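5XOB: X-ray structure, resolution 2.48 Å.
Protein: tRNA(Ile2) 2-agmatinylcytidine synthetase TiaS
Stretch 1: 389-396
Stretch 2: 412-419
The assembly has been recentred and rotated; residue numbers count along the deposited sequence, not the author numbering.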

# COMPACT_ATOMS: atom_id res chain seq x y z
N LEU A 389 8.90 17.10 -17.68
CA LEU A 389 8.98 16.32 -16.45
C LEU A 389 10.01 16.88 -15.49
O LEU A 389 11.20 16.87 -15.79
CB LEU A 389 9.36 14.88 -16.81
CG LEU A 389 9.38 13.82 -15.72
CD1 LEU A 389 7.97 13.37 -15.37
CD2 LEU A 389 10.21 12.64 -16.18
N GLN A 390 9.57 17.38 -14.33
CA GLN A 390 10.49 17.83 -13.29
C GLN A 390 11.07 16.63 -12.54
O GLN A 390 10.43 15.57 -12.46
CB GLN A 390 9.82 18.78 -12.29
CG GLN A 390 9.54 20.19 -12.82
CD GLN A 390 8.07 20.45 -13.10
OE1 GLN A 390 7.24 20.42 -12.18
NE2 GLN A 390 7.74 20.71 -14.36
N PRO A 391 12.28 16.78 -11.97
CA PRO A 391 12.77 15.76 -11.05
C PRO A 391 11.92 15.72 -9.80
O PRO A 391 11.17 16.65 -9.53
CB PRO A 391 14.18 16.25 -10.68
CG PRO A 391 14.54 17.26 -11.70
CD PRO A 391 13.25 17.87 -12.17
N GLY A 392 12.08 14.65 -9.04
CA GLY A 392 11.37 14.52 -7.78
C GLY A 392 10.59 13.23 -7.70
O GLY A 392 10.87 12.26 -8.40
N PHE A 393 9.59 13.25 -6.82
CA PHE A 393 8.85 12.07 -6.45
C PHE A 393 7.42 12.16 -6.98
O PHE A 393 6.82 13.24 -6.98
CB PHE A 393 8.80 11.97 -4.93
CG PHE A 393 10.09 11.54 -4.29
CD1 PHE A 393 10.30 10.21 -3.97
CD2 PHE A 393 11.08 12.47 -3.98
CE1 PHE A 393 11.47 9.80 -3.36
CE2 PHE A 393 12.26 12.07 -3.38
CZ PHE A 393 12.46 10.73 -3.07
N TYR A 394 6.89 11.03 -7.43
CA TYR A 394 5.50 10.95 -7.86
C TYR A 394 4.87 9.64 -7.38
O TYR A 394 5.54 8.61 -7.29
CB TYR A 394 5.41 11.02 -9.38
CG TYR A 394 6.03 12.26 -9.99
CD1 TYR A 394 5.29 13.42 -10.16
CD2 TYR A 394 7.36 12.26 -10.40
CE1 TYR A 394 5.85 14.56 -10.72
CE2 TYR A 394 7.93 13.39 -10.97
CZ TYR A 394 7.17 14.53 -11.13
OH TYR A 394 7.73 15.67 -11.69
N GLU A 395 3.58 9.70 -7.07
CA GLU A 395 2.86 8.54 -6.56
C GLU A 395 1.52 8.36 -7.27
O GLU A 395 0.99 9.29 -7.88
CB GLU A 395 2.61 8.69 -5.06
CG GLU A 395 1.59 9.77 -4.70
CD GLU A 395 1.46 10.01 -3.21
OE1 GLU A 395 0.72 10.95 -2.82
OE2 GLU A 395 2.09 9.26 -2.41
N VAL A 396 1.00 7.16 -7.14
CA VAL A 396 -0.32 6.80 -7.63
C VAL A 396 -1.39 7.55 -6.83
O VAL A 396 -1.20 7.78 -5.65
CB VAL A 396 -0.51 5.29 -7.44
CG1 VAL A 396 -1.89 4.87 -7.87
CG2 VAL A 396 0.51 4.51 -8.25
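Stretch 2 412-419: NVEGRHIF

Stretch 2 runs parallel to the strand 392-395 of stretch 1. It is largely extended, and its strand character is slight, confined to about 416-417. In register, Gly392 faces Gly415, Phe393 faces Arg416 and Tyr394 faces His417, with CA-CA distances of 4.5, 4.7 and 5.4 Å.

Two backbone hydrogen bonds involving Phe393, one of them weak, join the stretches. Phe393 N donates to Gly415 O at 3.0 Å, although the place of that oxygen is less sure. His417 N donates to Phe393 O at 3.0 Å, a weak bond with a bent angle of 134°.

Gly415 has positive phi (88°), which favours glycine. Gly392 has phi/psi 126/-158, which calls for glycine. A CB on Gly392 would also point toward stretch 2 and lie 2.1 Å from Gly415 O. Without one, Gly392 CA approaches Gly415 O to 3.3 Å in a CA-H...O contact.

His417 and Tyr394 share one face of the pairing. Both have chi1 m and chi2 near -90° (His417 -86°, Tyr394 -89°). Their rings are nearly parallel, at 13°, but slid apart, with centroids 4.4 Å apart. The His417 ring reaches back along stretch 1, so that NE2 donates to Pro391 O at 3.1 Å. Tyr394 OH is itself tied within stretch 1, donating to Gln390 O at 2.8 Å. Each ring is thus anchored by a polar atom to a backbone carbonyl of stretch 1.

Phe393 and Arg416 point to the other face. Phe393 is m, with chi2 -96°, and its ring lies beside the loop that precedes Arg416. Val413, also m, sets CG2 over one ring face, 4.1 Å from the centroid of Phe393. Glu414 O lies at the ring edge, 3.7 Å from Phe393 CD2. Arg416 is m, t, m at chi1 to chi3; beyond CG its chain leaves the Phe393 ring, and NH1 is hydrogen-bonded elsewhere in the structure.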

# COMPACT_ATOMS: atom_id res chain seq x y z
N ASN A 412 9.65 12.73 4.43
CA ASN A 412 10.32 13.98 4.79
C ASN A 412 11.34 14.37 3.73
O ASN A 412 12.51 14.62 4.03
CB ASN A 412 11.00 13.81 6.16
CG ASN A 412 10.75 14.98 7.09
OD1 ASN A 412 10.16 14.81 8.16
ND2 ASN A 412 11.19 16.17 6.70
N VAL A 413 10.89 14.44 2.48
CA VAL A 413 11.80 14.60 1.35
C VAL A 413 11.44 15.80 0.49
O VAL A 413 10.31 16.30 0.52
CB VAL A 413 11.85 13.34 0.44
CG1 VAL A 413 12.48 12.18 1.19
CG2 VAL A 413 10.47 12.97 -0.07
N GLU A 414 12.43 16.25 -0.27
CA GLU A 414 12.28 17.39 -1.16
C GLU A 414 11.82 16.92 -2.55
O GLU A 414 12.21 15.84 -3.02
CB GLU A 414 13.59 18.16 -1.26
N GLY A 415 10.99 17.73 -3.18
CA GLY A 415 10.61 17.52 -4.58
C GLY A 415 9.41 16.63 -4.76
O GLY A 415 9.25 16.02 -5.82
N ARG A 416 8.56 16.55 -3.74
CA ARG A 416 7.37 15.71 -3.79
C ARG A 416 6.28 16.36 -4.65
O ARG A 416 6.04 17.56 -4.55
CB ARG A 416 6.85 15.45 -2.38
CG ARG A 416 7.83 14.74 -1.45
CD ARG A 416 7.27 14.64 -0.03
NE ARG A 416 7.13 15.96 0.60
CZ ARG A 416 6.42 16.22 1.70
NH1 ARG A 416 5.76 15.26 2.35
NH2 ARG A 416 6.37 17.46 2.16
N HIS A 417 5.62 15.55 -5.49
CA HIS A 417 4.56 16.03 -6.39
C HIS A 417 3.21 15.37 -6.09
O HIS A 417 2.88 14.29 -6.61
CB HIS A 417 4.97 15.81 -7.83
CG HIS A 417 6.23 16.53 -8.19
ND1 HIS A 417 6.23 17.84 -8.62
CD2 HIS A 417 7.52 16.14 -8.13
CE1 HIS A 417 7.48 18.22 -8.83
NE2 HIS A 417 8.28 17.21 -8.54
N ILE A 418 2.43 16.07 -5.27
CA ILE A 418 1.18 15.58 -4.71
C ILE A 418 0.06 16.38 -5.36
O ILE A 418 0.16 17.60 -5.49
CB ILE A 418 1.20 15.77 -3.18
CG1 ILE A 418 2.32 14.92 -2.55
CG2 ILE A 418 -0.16 15.45 -2.56
CD1 ILE A 418 2.51 15.11 -1.07
N PHE A 419 -1.01 15.69 -5.77
CA PHE A 419 -2.03 16.34 -6.60
C PHE A 419 -3.45 16.28 -6.04
O PHE A 419 -4.26 15.44 -6.44
CB PHE A 419 -1.96 15.80 -8.03
CG PHE A 419 -0.71 16.22 -8.77
CD1 PHE A 419 -0.05 15.32 -9.59
CD2 PHE A 419 -0.20 17.50 -8.63
CE1 PHE A 419 1.10 15.70 -10.27
CE2 PHE A 419 0.95 17.88 -9.30
CZ PHE A 419 1.60 16.98 -10.12